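Local coordinates for Phenylalanine/tyrosine ammonia-lyase (Rhodosporidium toruloides, PDB 1Y2M), which catalyses the non-oxidative deamination of L-phenylalanine and L-tyrosine to trans-cinnamic and p-coumaric acid, working as a homotetramer, at residues Ser310-His316 / Leu365-Gln370; Asp361-Leu365 / Thr438-Glu442. One frame throughout, in Å; residues are numbered along the deposited sequence.

Helix 363-366 is the piece of chain common to both contacts, and it illustrates how a short helical turn next to a probable substrate site can be held from two directions. Interaction 1 packs its C-terminal end, and the start of helix 368-391, against 310-316; interaction 2 fastens its N-terminal end to helix 416-443. The two centres lie 14 Å apart and share L365, and R366 NE comes 2.9 Å from D361 O, probably in a hydrogen bond that ties one contact to the other. R366 and Q360, by similarity cinnamate-binding residues, have side chains about 4 Å apart, and the second subunit touches both interactions.

Interaction 1: Ser310-His316 / Leu365-Gln370; sequences SFHPFLH and LRTSPQ
The ring of F311 pushes its edge into the turn between two helices: CE1 meets S368 OG at 3.3 Å in the ring plane, while CD1 lies 3.7 Å from P369 CG. The same CG also meets H316, whose CE1 packs on it at 3.6 Å, each side chain crossing that of the proline at about a right angle. S368 turns its hydroxyl back between its own N and carbonyl carbon (chi1 54°) and donates to L365 O, which also accepts from S368 N; the hydroxyl is thus fixed where the phenylalanine edge meets it. H316 is locked as well, since NE2 donates almost straight, in its ring plane, to a lone pair of S310 O, and ND1 bonds Q325. This half, around P369, is the tight one.

Around the Q370 amide, which lies 3.5 Å by NE2 from H316 CE1, the contact is looser, though still buried, and is mediated by water. Water 1 donates to S310 O and to R366 O (2.8 Å) and accepts from Q370 NE2 (3.0 Å), so one molecule joins the two backbones and an amide where direct bonds between the segments are lacking. That amide also bonds N412 of the second subunit. S310 OG rests 3.6 Å from R366 CA, beside the root of an arginine whose chain leads away; its NE bonds D361 O and its NH1 bonds G410 O of the second subunit. R366 is a cinnamate-binding residue by similarity, so 310-316 probably backs the wall of an active site built between subunits, consistent with the PAL/histidase family.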
ATOM      1  N   SER B 310      29.724  -9.317  16.422  1.00  7.80           N
ATOM      2  CA  SER B 310      28.824  -9.251  15.238  1.00  8.24           C
ATOM      3  C   SER B 310      29.393  -8.348  14.149  1.00 11.00           C
ATOM      4  O   SER B 310      29.017  -8.481  12.992  1.00 10.46           O
ATOM      5  CB  SER B 310      27.433  -8.761  15.614  1.00  8.38           C
ATOM      6  OG  SER B 310      26.821  -9.633  16.499  1.00  8.87           O
ATOM      7  N   PHE B 311      30.270  -7.415  14.531  1.00  7.77           N
ATOM      8  CA  PHE B 311      30.725  -6.355  13.627  1.00  7.19           C
ATOM      9  C   PHE B 311      32.164  -6.543  13.174  1.00  7.49           C
ATOM     10  O   PHE B 311      32.738  -5.661  12.615  1.00  9.63           O
ATOM     11  CB  PHE B 311      30.524  -5.015  14.329  1.00  9.87           C
ATOM     12  CG  PHE B 311      29.169  -4.902  14.923  1.00  8.55           C
ATOM     13  CD1 PHE B 311      28.092  -4.658  14.100  1.00 10.25           C
ATOM     14  CD2 PHE B 311      28.941  -5.097  16.261  1.00  8.93           C
ATOM     15  CE1 PHE B 311      26.845  -4.633  14.589  1.00 10.19           C
ATOM     16  CE2 PHE B 311      27.655  -5.130  16.760  1.00  8.75           C
ATOM     17  CZ  PHE B 311      26.613  -4.866  15.934  1.00  9.04           C
ATOM     18  N   HIS B 312      32.741  -7.711  13.462  1.00  8.76           N
ATOM     19  CA  HIS B 312      34.094  -8.046  13.099  1.00  7.26           C
ATOM     20  C   HIS B 312      34.273  -8.041  11.585  1.00  9.02           C
ATOM     21  O   HIS B 312      33.379  -8.491  10.884  1.00  8.96           O
ATOM     22  CB  HIS B 312      34.411  -9.436  13.649  1.00  7.45           C
ATOM     23  CG  HIS B 312      35.860  -9.760  13.630  1.00 10.12           C
ATOM     24  ND1 HIS B 312      36.523 -10.158  12.483  1.00  8.02           N
ATOM     25  CD2 HIS B 312      36.781  -9.768  14.624  1.00  7.37           C
ATOM     26  CE1 HIS B 312      37.787 -10.388  12.784  1.00  9.75           C
ATOM     27  NE2 HIS B 312      37.966 -10.158  14.078  1.00  9.70           N
ATOM     28  N   PRO B 313      35.409  -7.515  11.075  1.00 10.27           N
ATOM     29  CA  PRO B 313      35.605  -7.514   9.612  1.00  8.05           C
ATOM     30  C   PRO B 313      35.463  -8.854   8.909  1.00  8.11           C
ATOM     31  O   PRO B 313      35.130  -8.877   7.713  1.00  9.50           O
ATOM     32  CB  PRO B 313      37.059  -7.068   9.432  1.00 12.11           C
ATOM     33  CG  PRO B 313      37.464  -6.451  10.718  1.00 11.39           C
ATOM     34  CD  PRO B 313      36.537  -6.877  11.788  1.00  9.02           C
ATOM     35  N   PHE B 314      35.772  -9.963   9.574  1.00  6.28           N
ATOM     36  CA  PHE B 314      35.661 -11.241   8.897  1.00  7.28           C
ATOM     37  C   PHE B 314      34.222 -11.470   8.409  1.00  4.42           C
ATOM     38  O   PHE B 314      33.998 -12.054   7.342  1.00  6.77           O
ATOM     39  CB  PHE B 314      36.080 -12.391   9.811  1.00  4.97           C
ATOM     40  CG  PHE B 314      36.085 -13.688   9.134  1.00  7.50           C
ATOM     41  CD1 PHE B 314      37.085 -14.018   8.208  1.00  6.58           C
ATOM     42  CD2 PHE B 314      35.064 -14.549   9.339  1.00  6.74           C
ATOM     43  CE1 PHE B 314      37.075 -15.276   7.550  1.00  7.49           C
ATOM     44  CE2 PHE B 314      35.036 -15.782   8.683  1.00  4.91           C
ATOM     45  CZ  PHE B 314      35.984 -16.135   7.795  1.00  6.17           C
ATOM     46  N   LEU B 315      33.270 -10.993   9.183  1.00  6.04           N
ATOM     47  CA  LEU B 315      31.845 -11.231   8.945  1.00  6.07           C
ATOM     48  C   LEU B 315      31.257 -10.343   7.891  1.00  5.77           C
ATOM     49  O   LEU B 315      30.070 -10.461   7.573  1.00  8.89           O
ATOM     50  CB  LEU B 315      31.039 -11.104  10.231  1.00  9.15           C
ATOM     51  CG  LEU B 315      31.212 -12.238  11.249  1.00  6.15           C
ATOM     52  CD1 LEU B 315      30.522 -11.881  12.570  1.00  7.94           C
ATOM     53  CD2 LEU B 315      30.629 -13.532  10.720  1.00 11.24           C
ATOM     54  N   HIS B 316      32.047  -9.388   7.397  1.00  6.85           N
ATOM     55  CA  HIS B 316      31.558  -8.441   6.400  1.00  6.50           C
ATOM     56  C   HIS B 316      32.563  -8.298   5.249  1.00  7.93           C
ATOM     57  O   HIS B 316      32.370  -8.883   4.155  1.00 10.08           O
ATOM     58  CB  HIS B 316      31.249  -7.123   7.092  1.00  6.23           C
ATOM     59  CG  HIS B 316      30.387  -7.298   8.285  1.00  8.29           C
ATOM     60  ND1 HIS B 316      29.018  -7.451   8.206  1.00  7.90           N
ATOM     61  CD2 HIS B 316      30.714  -7.479   9.584  1.00 10.58           C
ATOM     62  CE1 HIS B 316      28.531  -7.648   9.425  1.00 11.33           C
ATOM     63  NE2 HIS B 316      29.546  -7.690  10.279  1.00  7.48           N
ATOM     64  N   LEU B 365      20.343  -6.854  16.800  1.00  9.23           N
ATOM     65  CA  LEU B 365      21.733  -6.464  16.977  1.00  9.95           C
ATOM     66  C   LEU B 365      22.656  -7.204  15.994  1.00 10.59           C
ATOM     67  O   LEU B 365      23.455  -6.582  15.287  1.00 10.30           O
ATOM     68  CB  LEU B 365      22.141  -6.779  18.420  1.00 10.39           C
ATOM     69  CG  LEU B 365      21.430  -5.909  19.463  1.00 11.78           C
ATOM     70  CD1 LEU B 365      21.924  -6.283  20.889  1.00 12.78           C
ATOM     71  CD2 LEU B 365      21.561  -4.369  19.193  1.00 13.03           C
ATOM     72  N   ARG B 366      22.545  -8.529  15.947  1.00 10.78           N
ATOM     73  CA  ARG B 366      23.507  -9.349  15.197  1.00 11.25           C
ATOM     74  C   ARG B 366      23.382  -9.207  13.677  1.00 10.20           C
ATOM     75  O   ARG B 366      24.364  -9.432  12.980  1.00 10.31           O
ATOM     76  CB  ARG B 366      23.401 -10.802  15.607  1.00  9.79           C
ATOM     77  CG  ARG B 366      24.282 -11.811  14.817  1.00 10.46           C
ATOM     78  CD  ARG B 366      24.524 -13.067  15.615  1.00 12.30           C
ATOM     79  NE  ARG B 366      23.306 -13.737  16.066  1.00 13.05           N
ATOM     80  CZ  ARG B 366      22.780 -14.834  15.534  1.00 11.34           C
ATOM     81  NH1 ARG B 366      23.299 -15.391  14.443  1.00 12.57           N
ATOM     82  NH2 ARG B 366      21.698 -15.364  16.079  1.00 15.09           N
ATOM     83  N   THR B 367      22.200  -8.837  13.182  1.00  7.75           N
ATOM     84  CA  THR B 367      22.027  -8.655  11.726  1.00  9.03           C
ATOM     85  C   THR B 367      21.916  -7.196  11.326  1.00  8.09           C
ATOM     86  O   THR B 367      21.527  -6.874  10.171  1.00  8.14           O
ATOM     87  CB  THR B 367      20.790  -9.440  11.150  1.00  9.50           C
ATOM     88  OG1 THR B 367      19.566  -8.799  11.529  1.00  7.66           O
ATOM     89  CG2 THR B 367      20.814 -10.906  11.538  1.00  8.37           C
ATOM     90  N   SER B 368      22.271  -6.280  12.235  1.00  8.51           N
ATOM     91  CA  SER B 368      22.126  -4.849  11.963  1.00  7.17           C
ATOM     92  C   SER B 368      22.887  -4.367  10.719  1.00  8.35           C
ATOM     93  O   SER B 368      22.331  -3.625   9.915  1.00  8.93           O
ATOM     94  CB  SER B 368      22.364  -4.014  13.234  1.00  9.16           C
ATOM     95  OG  SER B 368      23.603  -4.295  13.869  1.00  8.54           O
ATOM     96  N   PRO B 369      24.158  -4.808  10.519  1.00  9.31           N
ATOM     97  CA  PRO B 369      24.830  -4.306   9.262  1.00  8.10           C
ATOM     98  C   PRO B 369      24.130  -4.809   7.989  1.00 10.20           C
ATOM     99  O   PRO B 369      24.061  -4.090   6.973  1.00  9.32           O
ATOM    100  CB  PRO B 369      26.254  -4.843   9.369  1.00  8.90           C
ATOM    101  CG  PRO B 369      26.424  -5.165  10.876  1.00  8.93           C
ATOM    102  CD  PRO B 369      25.076  -5.665  11.308  1.00  7.36           C
ATOM    103  N   GLN B 370      23.688  -6.054   8.052  1.00  6.11           N
ATOM    104  CA  GLN B 370      23.020  -6.678   6.941  1.00  6.39           C
ATOM    105  C   GLN B 370      21.644  -6.025   6.710  1.00  7.20           C
ATOM    106  O   GLN B 370      21.130  -6.010   5.584  1.00  8.61           O
ATOM    107  CB  GLN B 370      22.913  -8.193   7.173  1.00  8.00           C
ATOM    108  CG  GLN B 370      24.228  -8.946   7.251  1.00  6.91           C
ATOM    109  CD  GLN B 370      24.809  -8.990   8.614  1.00  7.27           C
ATOM    110  OE1 GLN B 370      24.314  -8.354   9.518  1.00  8.83           O
ATOM    111  NE2 GLN B 370      25.862  -9.794   8.780  1.00  5.49           N
TER
HETATM  112  O   HOH W   1      26.834  -9.818  11.617  1.00  7.11           O

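Interaction 2: Asp361-Leu365 / Thr438-Glu442; sequences DRYPL and TQLTE
With CG anti to the backbone N (chi1 -180°) and the chain extended beyond it, E442 reaches straight out from helix 416-443 to R362, itself extended from CG to NE. R362 NH1 bonds E442 OE2 at 2.8 Å in a salt bridge, and NH1 also bonds M448 O; the carboxylate oxygen lies near the guanidinium plane, but the N-H arrives from above the carboxylate plane, the two planes being 89° apart. Water 2 links OE2 to R362 N, and water 3 links OE1 to L365 N, so through water the carboxylate also reaches two backbone N-H groups at the start of helix 363-366. Replacing R362 by an alanine would probably leave the E442 carboxylate without its charged mate and M448 O without the NH1 donor. Next along the turn, P364 packs against helix 416-443, its CG 3.1 Å from T438 OG1, which bonds L435 O, and its CB 3.6 Å from Q439 CG. Q439 NE2 donates nearly straight to P364 O (3.0 Å), from above the carbonyl plane, and also bonds T297. Helix 363-366 thus lies against the C-terminal part of helix 416-443, with helix 273-303 beside L365, helix 506-560 packed on Q439 and L440, and A501 and V502 of the second subunit against P364 and T438.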
ATOM      1  N   ASP B 361      23.492 -13.067  20.337  1.00 12.74           N
ATOM      2  CA  ASP B 361      22.575 -11.922  20.258  1.00 10.03           C
ATOM      3  C   ASP B 361      21.475 -12.220  19.281  1.00 11.47           C
ATOM      4  O   ASP B 361      21.671 -12.923  18.321  1.00  9.84           O
ATOM      5  CB  ASP B 361      23.325 -10.646  19.845  1.00 12.92           C
ATOM      6  CG  ASP B 361      24.203 -10.090  20.944  1.00 13.73           C
ATOM      7  OD1 ASP B 361      24.129 -10.585  22.105  1.00 17.34           O
ATOM      8  OD2 ASP B 361      24.958  -9.156  20.642  1.00 14.79           O
ATOM      9  N   ARG B 362      20.315 -11.610  19.478  1.00 10.42           N
ATOM     10  CA  ARG B 362      19.248 -11.798  18.544  1.00 10.16           C
ATOM     11  C   ARG B 362      19.445 -10.902  17.310  1.00  7.73           C
ATOM     12  O   ARG B 362      20.378 -10.110  17.240  1.00  9.74           O
ATOM     13  CB  ARG B 362      17.917 -11.520  19.247  1.00  8.71           C
ATOM     14  CG  ARG B 362      17.657 -12.511  20.400  1.00  9.47           C
ATOM     15  CD  ARG B 362      16.382 -12.105  21.093  1.00 13.34           C
ATOM     16  NE  ARG B 362      16.082 -12.954  22.243  1.00 14.80           N
ATOM     17  CZ  ARG B 362      16.466 -12.683  23.489  1.00 14.54           C
ATOM     18  NH1 ARG B 362      17.190 -11.606  23.768  1.00 18.09           N
ATOM     19  NH2 ARG B 362      16.123 -13.517  24.466  1.00 21.14           N
ATOM     20  N   TYR B 363      18.531 -11.013  16.367  1.00  7.90           N
ATOM     21  CA  TYR B 363      18.797 -10.433  15.058  1.00  8.73           C
ATOM     22  C   TYR B 363      18.829  -8.916  15.041  1.00  7.80           C
ATOM     23  O   TYR B 363      19.568  -8.326  14.181  1.00  9.40           O
ATOM     24  CB  TYR B 363      17.804 -10.952  14.013  1.00  9.76           C
ATOM     25  CG  TYR B 363      17.987 -12.371  13.534  1.00  7.24           C
ATOM     26  CD1 TYR B 363      18.813 -13.293  14.168  1.00 12.15           C
ATOM     27  CD2 TYR B 363      17.180 -12.820  12.475  1.00 13.58           C
ATOM     28  CE1 TYR B 363      18.899 -14.644  13.689  1.00 13.04           C
ATOM     29  CE2 TYR B 363      17.239 -14.080  12.050  1.00 12.64           C
ATOM     30  CZ  TYR B 363      18.091 -14.984  12.615  1.00 13.21           C
ATOM     31  OH  TYR B 363      18.038 -16.270  12.086  1.00 18.71           O
ATOM     32  N   PRO B 364      18.021  -8.227  15.895  1.00  8.50           N
ATOM     33  CA  PRO B 364      18.101  -6.764  15.859  1.00  9.37           C
ATOM     34  C   PRO B 364      19.510  -6.169  16.034  1.00  9.94           C
ATOM     35  O   PRO B 364      19.838  -5.147  15.464  1.00  9.22           O
ATOM     36  CB  PRO B 364      17.118  -6.337  16.963  1.00 10.97           C
ATOM     37  CG  PRO B 364      16.058  -7.467  16.856  1.00  9.53           C
ATOM     38  CD  PRO B 364      16.926  -8.691  16.785  1.00  8.99           C
ATOM     39  N   LEU B 365      20.343  -6.854  16.800  1.00  9.23           N
ATOM     40  CA  LEU B 365      21.733  -6.464  16.977  1.00  9.95           C
ATOM     41  C   LEU B 365      22.656  -7.204  15.994  1.00 10.59           C
ATOM     42  O   LEU B 365      23.455  -6.582  15.287  1.00 10.30           O
ATOM     43  CB  LEU B 365      22.141  -6.779  18.420  1.00 10.39           C
ATOM     44  CG  LEU B 365      21.430  -5.909  19.463  1.00 11.78           C
ATOM     45  CD1 LEU B 365      21.924  -6.283  20.889  1.00 12.78           C
ATOM     46  CD2 LEU B 365      21.561  -4.369  19.193  1.00 13.03           C
ATOM     47  N   THR B 438      12.711  -2.895  17.117  1.00  8.64           N
ATOM     48  CA  THR B 438      12.949  -4.272  17.584  1.00 10.69           C
ATOM     49  C   THR B 438      14.081  -4.339  18.581  1.00  8.21           C
ATOM     50  O   THR B 438      14.025  -5.113  19.578  1.00  9.44           O
ATOM     51  CB  THR B 438      13.235  -5.317  16.474  1.00 11.57           C
ATOM     52  OG1 THR B 438      14.445  -5.015  15.751  1.00 10.75           O
ATOM     53  CG2 THR B 438      12.075  -5.368  15.500  1.00  9.35           C
ATOM     54  N   GLN B 439      15.083  -3.492  18.389  1.00  8.96           N
ATOM     55  CA  GLN B 439      16.182  -3.386  19.426  1.00  8.14           C
ATOM     56  C   GLN B 439      15.637  -2.881  20.757  1.00 11.45           C
ATOM     57  O   GLN B 439      15.955  -3.439  21.829  1.00 10.23           O
ATOM     58  CB  GLN B 439      17.296  -2.434  18.969  1.00  8.16           C
ATOM     59  CG  GLN B 439      18.074  -2.912  17.780  1.00  9.32           C
ATOM     60  CD  GLN B 439      18.994  -1.861  17.217  1.00  8.39           C
ATOM     61  OE1 GLN B 439      18.944  -0.699  17.652  1.00 10.45           O
ATOM     62  NE2 GLN B 439      19.833  -2.240  16.229  1.00  9.46           N
ATOM     63  N   LEU B 440      14.874  -1.801  20.696  1.00  9.48           N
ATOM     64  CA  LEU B 440      14.361  -1.146  21.886  1.00  9.86           C
ATOM     65  C   LEU B 440      13.384  -2.088  22.598  1.00  8.48           C
ATOM     66  O   LEU B 440      13.482  -2.270  23.789  1.00  9.46           O
ATOM     67  CB  LEU B 440      13.643   0.130  21.499  1.00 10.64           C
ATOM     68  CG  LEU B 440      12.897   0.833  22.650  1.00 10.10           C
ATOM     69  CD1 LEU B 440      13.859   1.225  23.729  1.00 10.13           C
ATOM     70  CD2 LEU B 440      12.224   2.106  22.150  1.00 12.68           C
ATOM     71  N   THR B 441      12.471  -2.740  21.871  1.00  9.28           N
ATOM     72  CA  THR B 441      11.423  -3.505  22.551  1.00  9.67           C
ATOM     73  C   THR B 441      12.007  -4.770  23.201  1.00 12.19           C
ATOM     74  O   THR B 441      11.524  -5.244  24.231  1.00 13.08           O
ATOM     75  CB  THR B 441      10.225  -3.717  21.638  1.00 12.83           C
ATOM     76  OG1 THR B 441       9.066  -4.038  22.459  1.00 12.24           O
ATOM     77  CG2 THR B 441      10.496  -4.777  20.620  1.00 13.28           C
ATOM     78  N   GLU B 442      13.097  -5.293  22.653  1.00 11.63           N
ATOM     79  CA  GLU B 442      13.825  -6.386  23.278  1.00 11.51           C
ATOM     80  C   GLU B 442      14.429  -5.920  24.595  1.00 10.50           C
ATOM     81  O   GLU B 442      14.326  -6.590  25.622  1.00 12.95           O
ATOM     82  CB  GLU B 442      14.899  -6.897  22.324  1.00 12.80           C
ATOM     83  CG  GLU B 442      15.732  -8.057  22.868  1.00 16.81           C
ATOM     84  CD  GLU B 442      16.794  -8.538  21.894  1.00 21.46           C
ATOM     85  OE1 GLU B 442      16.758  -8.173  20.676  1.00 20.24           O
ATOM     86  OE2 GLU B 442      17.695  -9.279  22.372  1.00 19.08           O
TER
HETATM   87  O   HOH W   2      20.088  -9.744  21.510  1.00 12.39           O
HETATM   88  O   HOH W   3      19.057  -8.160  19.268  1.00 19.14           O